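Local structure of elongation factor G (Thermus thermophilus, 2DY1) at residues 473-483 with 546-556. The protein binds GTP and magnesium and, judging from its family, probably acts as a GTPase elongation factor in protein synthesis. Numbering follows the deposited sequence.
Sequences QTGGHGQYGDV and DSSDLAFQIAA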
loop_
_atom_site.group_PDB
_atom_site.type_symbol
_atom_site.label_atom_id
_atom_site.label_comp_id
_atom_site.label_asym_id
_atom_site.label_seq_id
_atom_site.Cartn_x
_atom_site.Cartn_y
_atom_site.Cartn_z
ATOM N N GLN A 473 11.945 -53.719 -21.664
ATOM C CA GLN A 473 10.809 -54.594 -21.390
ATOM C C GLN A 473 10.724 -54.898 -19.901
ATOM O O GLN A 473 11.694 -55.355 -19.299
ATOM C CB GLN A 473 10.934 -55.894 -22.185
ATOM C CG GLN A 473 9.742 -56.822 -22.033
ATOM C CD GLN A 473 9.327 -57.439 -23.353
ATOM O OE1 GLN A 473 8.904 -56.736 -24.273
ATOM N NE2 GLN A 473 9.447 -58.757 -23.456
ATOM N N THR A 474 9.558 -54.638 -19.316
ATOM C CA THR A 474 9.334 -54.868 -17.892
ATOM C C THR A 474 8.229 -55.892 -17.673
ATOM O O THR A 474 7.045 -55.581 -17.800
ATOM C CB THR A 474 8.943 -53.563 -17.175
ATOM O OG1 THR A 474 9.957 -52.574 -17.394
ATOM C CG2 THR A 474 8.788 -53.804 -15.680
ATOM N N GLY A 475 8.625 -57.115 -17.336
ATOM C CA GLY A 475 7.655 -58.171 -17.117
ATOM C C GLY A 475 7.230 -58.787 -18.435
ATOM O O GLY A 475 8.042 -59.387 -19.141
ATOM N N GLY A 476 5.955 -58.639 -18.773
ATOM C CA GLY A 476 5.463 -59.188 -20.021
ATOM C C GLY A 476 5.099 -58.094 -21.003
ATOM O O GLY A 476 4.459 -58.351 -22.023
ATOM N N HIS A 477 5.512 -56.868 -20.697
ATOM C CA HIS A 477 5.213 -55.730 -21.554
ATOM C C HIS A 477 6.424 -54.818 -21.705
ATOM O O HIS A 477 7.062 -54.448 -20.719
ATOM C CB HIS A 477 4.026 -54.964 -20.970
ATOM C CG HIS A 477 2.841 -55.838 -20.689
ATOM N ND1 HIS A 477 2.139 -56.481 -21.686
ATOM C CD2 HIS A 477 2.272 -56.219 -19.521
ATOM C CE1 HIS A 477 1.190 -57.224 -21.144
ATOM N NE2 HIS A 477 1.248 -57.083 -19.832
ATOM N N GLY A 478 6.736 -54.465 -22.950
ATOM C CA GLY A 478 7.883 -53.614 -23.214
ATOM C C GLY A 478 7.561 -52.163 -23.531
ATOM O O GLY A 478 6.404 -51.750 -23.513
ATOM N N GLN A 479 8.604 -51.393 -23.819
ATOM C CA GLN A 479 8.459 -49.979 -24.150
ATOM C C GLN A 479 9.260 -49.626 -25.382
ATOM O O GLN A 479 10.362 -50.138 -25.581
ATOM C CB GLN A 479 8.947 -49.098 -22.994
ATOM C CG GLN A 479 7.976 -48.987 -21.833
ATOM C CD GLN A 479 6.643 -48.387 -22.239
ATOM O OE1 GLN A 479 5.637 -48.567 -21.552
ATOM N NE2 GLN A 479 6.624 -47.666 -23.351
ATOM N N TYR A 480 8.712 -48.741 -26.216
ATOM C CA TYR A 480 9.442 -48.327 -27.402
ATOM C C TYR A 480 9.042 -46.929 -27.872
ATOM O O TYR A 480 7.872 -46.666 -28.132
ATOM C CB TYR A 480 9.244 -49.346 -28.535
ATOM C CG TYR A 480 10.004 -49.008 -29.795
ATOM C CD1 TYR A 480 9.467 -48.134 -30.754
ATOM C CD2 TYR A 480 11.269 -49.538 -30.025
ATOM C CE1 TYR A 480 10.180 -47.811 -31.898
ATOM C CE2 TYR A 480 11.995 -49.212 -31.168
ATOM C CZ TYR A 480 11.441 -48.348 -32.101
ATOM O OH TYR A 480 12.165 -48.027 -33.217
ATOM N N GLY A 481 10.044 -46.050 -27.938
ATOM C CA GLY A 481 9.853 -44.687 -28.412
ATOM C C GLY A 481 11.072 -44.326 -29.233
ATOM O O GLY A 481 12.201 -44.590 -28.822
ATOM N N ASP A 482 10.864 -43.712 -30.401
ATOM C CA ASP A 482 11.984 -43.355 -31.268
ATOM C C ASP A 482 11.637 -42.010 -31.882
ATOM O O ASP A 482 10.687 -41.896 -32.667
ATOM C CB ASP A 482 12.133 -44.429 -32.348
ATOM C CG ASP A 482 13.210 -44.115 -33.350
ATOM O OD1 ASP A 482 13.289 -44.851 -34.355
ATOM O OD2 ASP A 482 13.986 -43.156 -33.153
ATOM N N VAL A 483 12.405 -40.998 -31.504
ATOM C CA VAL A 483 12.164 -39.634 -31.955
ATOM C C VAL A 483 13.397 -38.954 -32.519
ATOM O O VAL A 483 14.471 -38.992 -31.912
ATOM C CB VAL A 483 11.652 -38.772 -30.740
ATOM C CG1 VAL A 483 11.483 -37.312 -31.144
ATOM C CG2 VAL A 483 10.346 -39.341 -30.217
ATOM N N ASP A 546 4.624 -52.340 -28.263
ATOM C CA ASP A 546 5.366 -51.690 -27.190
ATOM C C ASP A 546 5.366 -50.170 -27.065
ATOM O O ASP A 546 5.842 -49.651 -26.055
ATOM C CB ASP A 546 6.821 -52.151 -27.238
ATOM C CG ASP A 546 6.957 -53.648 -27.135
ATOM O OD1 ASP A 546 5.917 -54.332 -27.039
ATOM O OD2 ASP A 546 8.105 -54.138 -27.154
ATOM N N SER A 547 4.867 -49.454 -28.069
ATOM C CA SER A 547 4.874 -47.998 -27.986
ATOM C C SER A 547 3.804 -47.425 -27.059
ATOM O O SER A 547 2.696 -47.951 -26.963
ATOM C CB SER A 547 4.758 -47.387 -29.390
ATOM O OG SER A 547 6.033 -47.379 -29.995
ATOM N N SER A 548 4.140 -46.328 -26.386
ATOM C CA SER A 548 3.215 -45.688 -25.447
ATOM C C SER A 548 3.559 -44.214 -25.290
ATOM O O SER A 548 4.560 -43.751 -25.831
ATOM C CB SER A 548 3.329 -46.348 -24.073
ATOM O OG SER A 548 4.596 -46.074 -23.496
ATOM N N ASP A 549 2.746 -43.486 -24.532
ATOM C CA ASP A 549 3.023 -42.074 -24.297
ATOM C C ASP A 549 4.287 -41.938 -23.455
ATOM O O ASP A 549 5.124 -41.075 -23.715
ATOM C CB ASP A 549 1.853 -41.398 -23.586
ATOM C CG ASP A 549 0.621 -41.304 -24.462
ATOM O OD1 ASP A 549 0.770 -41.151 -25.694
ATOM O OD2 ASP A 549 -0.499 -41.365 -23.921
ATOM N N LEU A 550 4.437 -42.801 -22.452
ATOM C CA LEU A 550 5.619 -42.745 -21.596
ATOM C C LEU A 550 6.892 -42.984 -22.392
ATOM O O LEU A 550 7.879 -42.264 -22.219
ATOM C CB LEU A 550 5.517 -43.784 -20.460
ATOM C CG LEU A 550 6.796 -43.990 -19.634
ATOM C CD1 LEU A 550 7.112 -42.729 -18.840
ATOM C CD2 LEU A 550 6.619 -45.189 -18.690
ATOM N N ALA A 551 6.880 -44.004 -23.254
ATOM C CA ALA A 551 8.047 -44.322 -24.070
ATOM C C ALA A 551 8.387 -43.133 -24.959
ATOM O O ALA A 551 9.570 -42.811 -25.144
ATOM C CB ALA A 551 7.765 -45.543 -24.926
ATOM N N PHE A 552 7.365 -42.484 -25.492
ATOM C CA PHE A 552 7.623 -41.329 -26.349
ATOM C C PHE A 552 8.010 -40.075 -25.558
ATOM O O PHE A 552 8.791 -39.271 -26.049
ATOM C CB PHE A 552 6.435 -41.058 -27.291
ATOM C CG PHE A 552 6.542 -41.789 -28.608
ATOM C CD1 PHE A 552 5.757 -42.910 -28.873
ATOM C CD2 PHE A 552 7.513 -41.413 -29.539
ATOM C CE1 PHE A 552 5.943 -43.649 -30.048
ATOM C CE2 PHE A 552 7.712 -42.143 -30.711
ATOM C CZ PHE A 552 6.920 -43.267 -30.967
ATOM N N GLN A 553 7.500 -39.915 -24.334
ATOM C CA GLN A 553 7.874 -38.755 -23.518
ATOM C C GLN A 553 9.348 -38.892 -23.186
ATOM O O GLN A 553 10.101 -37.924 -23.248
ATOM C CB GLN A 553 7.082 -38.709 -22.202
ATOM C CG GLN A 553 5.581 -38.572 -22.350
ATOM C CD GLN A 553 4.870 -38.423 -21.003
ATOM O OE1 GLN A 553 3.701 -38.787 -20.866
ATOM N NE2 GLN A 553 5.570 -37.872 -20.013
ATOM N N ILE A 554 9.763 -40.108 -22.820
ATOM C CA ILE A 554 11.161 -40.339 -22.490
ATOM C C ILE A 554 12.060 -40.173 -23.711
ATOM O O ILE A 554 13.104 -39.529 -23.638
ATOM C CB ILE A 554 11.382 -41.766 -21.903
ATOM C CG1 ILE A 554 10.548 -41.946 -20.633
ATOM C CG2 ILE A 554 12.863 -41.977 -21.623
ATOM C CD1 ILE A 554 10.635 -43.345 -20.045
ATOM N N ALA A 555 11.673 -40.783 -24.831
ATOM C CA ALA A 555 12.477 -40.674 -26.041
ATOM C C ALA A 555 12.641 -39.200 -26.421
ATOM O O ALA A 555 13.727 -38.765 -26.804
ATOM C CB ALA A 555 11.816 -41.454 -27.175
ATOM N N ALA A 556 11.558 -38.438 -26.292
ATOM C CA ALA A 556 11.586 -37.013 -26.624
ATOM C C ALA A 556 12.511 -36.249 -25.667
ATOM O O ALA A 556 13.298 -35.398 -26.093
ATOM C CB ALA A 556 10.158 -36.442 -26.588
HETATM O O HOH W 1 3.684 -47.214 -20.677
#
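Ser547 reaches the strand through its hydroxyl: OG donates to Tyr480 O at 2.7 Å, arriving above the carbonyl plane. A chi1 of -82° puts OG beside its own backbone N, facing Tyr480 O; the same oxygen also bonds His543 N and lies at the edge of the Tyr480 ring, 3.6 Å from CD1. The phenol OH bonds Ser541. Next along, Ser548 is the N-cap of helix 549-566. Its OG accepts a nearly straight bond (168°) from Ala551 N and appears to take another from Gln479 NE2, although that amide nitrogen is less surely placed. Gln479 gets there by bending at chi2, which folds the chain back toward the helix start, and a water donates to its OE1. All this belongs to domain IV of elongation factor G, where strand 477-483 runs at 42° to helix 549-556. Farther on, Gly481 lays its CA over the centre of the Phe552 ring, 4.0 Å from the centroid, a CH-pi contact. The strand can come this close because Gly481 lacks a side chain: a CB there would run into Ala551 O. Val483 CG2 meets that ring in plane at its edge, 3.6 Å from CD2, and also touches Ala555 CB, while Tyr508 and Ile512 pack against Phe552.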